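Local coordinates for putative aspartyl-tRNA synthetase (Leishmania major, PDB 6OD8) that probably catalyses the ATP-dependent attachment of L-aspartate to tRNA(Asp), releasing AMP and diphosphate, as a class II aminoacyl-tRNA synthetase, at the interface of chains A and B. Numbering follows the deposited sequence. Chains: chain A/B, Putative aspartyl-tRNA synthetase.

Contact 1: the interface of chains A and B. Residues chain A 320-322, 521-522; chain B 63, 92, 174.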
# COMPACT_ATOMS: atom_id res chain seq x y z
N ILE A 320 -5.69 12.97 -18.79
CA ILE A 320 -7.03 13.20 -19.30
C ILE A 320 -6.95 13.47 -20.79
O ILE A 320 -6.00 14.11 -21.27
CB ILE A 320 -7.77 14.33 -18.57
CG1 ILE A 320 -7.08 15.66 -18.74
CG2 ILE A 320 -7.87 14.04 -17.09
CD1 ILE A 320 -7.99 16.82 -18.38
N ASP A 321 -7.94 12.98 -21.53
CA ASP A 321 -8.04 13.27 -22.96
C ASP A 321 -8.56 14.68 -23.17
O ASP A 321 -7.97 15.46 -23.93
CB ASP A 321 -8.98 12.28 -23.66
CG ASP A 321 -8.44 10.84 -23.71
OD1 ASP A 321 -9.27 9.91 -23.73
OD2 ASP A 321 -7.21 10.64 -23.75
N GLU A 322 -9.65 15.01 -22.51
CA GLU A 322 -10.33 16.27 -22.78
C GLU A 322 -10.74 17.02 -21.54
O GLU A 322 -10.75 18.25 -21.56
CB GLU A 322 -11.61 16.02 -23.63
CG GLU A 322 -11.38 15.42 -25.01
CD GLU A 322 -12.69 15.12 -25.73
OE1 GLU A 322 -13.59 15.99 -25.73
OE2 GLU A 322 -12.80 14.03 -26.31
N TRP A 521 1.68 15.88 -20.47
CA TRP A 521 0.33 15.36 -20.71
C TRP A 521 -0.70 16.16 -19.90
O TRP A 521 -0.48 16.41 -18.71
CB TRP A 521 0.24 13.89 -20.29
CG TRP A 521 1.17 12.96 -20.99
CD1 TRP A 521 2.40 12.58 -20.59
CD2 TRP A 521 0.90 12.23 -22.21
NE1 TRP A 521 2.96 11.68 -21.49
CE2 TRP A 521 2.04 11.43 -22.48
CE3 TRP A 521 -0.20 12.15 -23.07
CZ2 TRP A 521 2.13 10.60 -23.61
CZ3 TRP A 521 -0.11 11.30 -24.19
CH2 TRP A 521 1.04 10.55 -24.44
N PRO A 522 -1.85 16.51 -20.49
CA PRO A 522 -2.98 16.97 -19.66
C PRO A 522 -3.34 15.89 -18.65
O PRO A 522 -3.32 14.70 -18.96
CB PRO A 522 -4.12 17.20 -20.68
CG PRO A 522 -3.41 17.36 -22.06
CD PRO A 522 -2.18 16.43 -21.93
N VAL B 63 -5.54 22.09 -23.56
CA VAL B 63 -6.61 21.22 -23.09
C VAL B 63 -7.13 21.75 -21.76
O VAL B 63 -6.39 21.79 -20.77
CB VAL B 63 -6.11 19.78 -22.97
CG1 VAL B 63 -7.20 18.91 -22.33
CG2 VAL B 63 -5.70 19.26 -24.33
N ARG B 92 -2.79 10.53 -29.40
CA ARG B 92 -1.94 11.45 -28.66
C ARG B 92 -0.66 10.72 -28.27
O ARG B 92 -0.71 9.62 -27.71
CB ARG B 92 -2.68 12.00 -27.44
CG ARG B 92 -1.87 13.03 -26.67
CD ARG B 92 -2.75 13.74 -25.64
NE ARG B 92 -3.80 14.50 -26.30
CZ ARG B 92 -4.85 15.05 -25.67
NH1 ARG B 92 -4.99 14.92 -24.36
NH2 ARG B 92 -5.75 15.73 -26.36
N VAL B 174 0.02 19.39 -28.72
CA VAL B 174 -0.69 19.54 -27.46
C VAL B 174 0.13 20.38 -26.49
O VAL B 174 -0.33 21.41 -25.98
CB VAL B 174 -1.01 18.15 -26.87
CG1 VAL B 174 -1.67 18.26 -25.52
CG2 VAL B 174 -1.88 17.33 -27.84
O HOH W 1 -3.37 13.33 -22.29
O HOH W 2 -8.33 17.35 -26.04
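B:Arg92 reaches from its OB-fold strand, 88-95, across the subunit boundary to the class II catalytic domain of chain A, where two loop segments, 320-322 and 521-522, receive it. It hides 68 Å² against chain A, more than any other residue of this patch.

Direct polar contact is made to the main chain. The guanidinium nitrogen NH1 of B:Arg92 donates to the carbonyl O of A:Asp321 over 3.1 Å, with 143° at the hydrogen. That oxygen sits 20° out of the guanidinium plane, so the bond is somewhat bent. B:Arg92 NH2 adds a weak bond to the same A:Asp321 O at 3.3 Å, giving one acceptor a lopsided fork. The A:Asp321 carboxylate makes no direct contact with the arginine head: OD2 of A:Asp321 stays 4.9 Å from NH1 of B:Arg92, where it can probably contribute only a general electrostatic attraction.

Two waters extend the polar network, both at the edge and in the plane of the guanidinium. Water 1 bridges NH1 of B:Arg92, at 3.1 Å, to the carbonyl O of A:Ile320. Water 2 links NH2 to the same A:Asp321 oxygen that takes the direct bond.

Apolar packing uses the shaft of the arginine. A bend at chi3 (-64°) turns the head toward the 320-322 loop while CG and CD run past the indole in the opposite direction. B:Arg92 CG lies 3.5 Å from A:Trp521 CZ3, and the carbonyl O of B:Arg92 meets the indole edge in its plane. Next to the indole, A:Pro522 CG reaches B:Val63 CB at 3.7 Å, the two side chains crossing near a right angle, while B:Val174 CG1 touches the same proline more loosely.

Contact 2: the interface of chains A and B. Residues chain A 260, 300-301, 309, 552-553; chain B 264-265.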
# COMPACT_ATOMS: atom_id res chain seq x y z
N PHE A 260 6.95 19.94 8.95
CA PHE A 260 7.75 19.15 9.88
C PHE A 260 9.20 19.19 9.41
O PHE A 260 9.50 18.71 8.32
CB PHE A 260 7.26 17.70 9.94
CG PHE A 260 6.04 17.50 10.81
CD1 PHE A 260 6.05 17.89 12.14
CD2 PHE A 260 4.90 16.91 10.30
CE1 PHE A 260 4.92 17.71 12.94
CE2 PHE A 260 3.77 16.72 11.08
CZ PHE A 260 3.78 17.11 12.41
N GLU A 300 -0.38 21.37 10.98
CA GLU A 300 -1.18 22.34 11.71
C GLU A 300 -1.44 21.87 13.14
O GLU A 300 -1.68 20.69 13.40
CB GLU A 300 -2.50 22.62 10.98
CG GLU A 300 -3.21 21.39 10.47
CD GLU A 300 -4.12 21.69 9.30
OE1 GLU A 300 -4.18 22.87 8.89
OE2 GLU A 300 -4.76 20.75 8.77
N ASN A 301 -1.37 22.81 14.07
CA ASN A 301 -1.56 22.49 15.48
C ASN A 301 -3.06 22.55 15.77
O ASN A 301 -3.60 23.51 16.33
CB ASN A 301 -0.75 23.43 16.36
CG ASN A 301 -0.73 23.01 17.80
OD1 ASN A 301 -1.48 22.13 18.22
ND2 ASN A 301 0.11 23.69 18.60
N THR A 309 -2.21 14.43 12.84
CA THR A 309 -1.00 15.02 12.30
C THR A 309 -0.29 14.09 11.33
O THR A 309 0.48 14.54 10.48
CB THR A 309 -0.06 15.44 13.42
OG1 THR A 309 0.19 14.31 14.26
CG2 THR A 309 -0.68 16.55 14.25
N ASP A 552 -1.35 13.11 17.00
CA ASP A 552 -1.91 14.45 16.93
C ASP A 552 -0.90 15.35 17.64
O ASP A 552 0.12 14.82 18.12
CB ASP A 552 -3.35 14.48 17.50
CG ASP A 552 -3.42 14.23 18.99
OD1 ASP A 552 -2.50 14.61 19.72
OD2 ASP A 552 -4.43 13.65 19.44
N PRO A 553 -1.09 16.67 17.71
CA PRO A 553 -0.04 17.51 18.30
C PRO A 553 0.38 17.10 19.70
O PRO A 553 1.53 17.35 20.10
CB PRO A 553 -0.67 18.92 18.28
CG PRO A 553 -1.63 18.88 17.17
CD PRO A 553 -2.22 17.49 17.23
N TYR B 264 8.68 18.58 16.44
CA TYR B 264 7.28 18.14 16.54
C TYR B 264 6.55 19.07 17.50
O TYR B 264 6.41 18.76 18.69
CB TYR B 264 7.21 16.68 16.97
CG TYR B 264 5.85 16.08 16.78
CD1 TYR B 264 5.49 15.51 15.57
CD2 TYR B 264 4.92 16.06 17.82
CE1 TYR B 264 4.24 14.93 15.39
CE2 TYR B 264 3.66 15.49 17.65
CZ TYR B 264 3.33 14.93 16.44
OH TYR B 264 2.10 14.36 16.26
N PHE B 265 6.08 20.19 16.98
CA PHE B 265 5.40 21.24 17.76
C PHE B 265 6.37 21.69 18.84
O PHE B 265 7.45 22.22 18.49
CB PHE B 265 4.04 20.72 18.22
CG PHE B 265 3.14 20.38 17.08
CD1 PHE B 265 2.52 21.39 16.35
CD2 PHE B 265 3.00 19.07 16.66
CE1 PHE B 265 1.73 21.09 15.27
CE2 PHE B 265 2.21 18.77 15.57
CZ PHE B 265 1.57 19.78 14.88
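With CG anti to the backbone N (chi1 -167°), B:Tyr264 sends its ring past A:Phe260 until the phenol OH arrives between A:Thr309 and A:Asp552. The next residue, B:Phe265, takes the other course: its CG lies anti to the carbonyl carbon (chi1 -61°), which carries the ring toward A:Asn301, A:Thr309 and A:Pro553. Both belong to the class II synthetase catalytic domain, at the end of strand 261-264 and the turn before strand 267-271. The receiving surface is the catalytic domain of chain A, including the loop between strands 289-297 and 310-319, which is the motif 2 loop of the class.

Hydrogen bonds to A:Asp552 and A:Thr309 hold the phenol. B:Tyr264 OH donates to the main-chain O of A:Asp552 over 2.8 Å, from 65° out of the carbonyl plane and thus not along a lone pair, although this oxygen lies at the edge of the tyrosine ring and in the ring plane. The hydroxyl OG1 of A:Thr309 also hydrogen-bonds B:Tyr264 OH at 2.8 Å, its direction not settled by the geometry. Together they should restrict rotation of the phenol O-H.

A:Phe260 lies alongside B:Tyr264, the two side chains pointing the same way, with CE1 of A:Phe260 3.5 Å from CD1 of B:Tyr264.

B:Phe265 hides 71 Å² against chain A and is contacted from several directions. CB of A:Pro553 sits over the centre of one ring face, 4.0 Å from the B:Phe265 centroid, a CH-pi contact. At the rim, B:Phe265 CE1 is 3.6 Å from A:Asn301 CB, and the methyl CG2 of A:Thr309 approaches CE2 of B:Phe265 at 3.9 Å. Within chain B, the edge of this ring leans on the face of B:Tyr264, CD2 of B:Phe265 standing 3.7 Å above the tyrosine plane near its rim, so each aromatic probably helps to position the other.

The C-alpha centres of contact 1 and contact 2 lie about 39 Å apart, and the two share no residue. Both join the same pair of chains, but through different domains: contact 1 sets the N-terminal part of chain B, including an OB-fold strand, against the catalytic domain of chain A, whereas contact 2 brings the two catalytic domains together. On chain A, strand 310-319 connects them in sequence, since A:Thr309 directly precedes it and A:Ile320 directly follows it. Two-fold symmetry repeats each contact with the chains exchanged. Such spacing would resist rocking of the subunits, consistent with the dimer typical of class II aspartyl-tRNA synthetases.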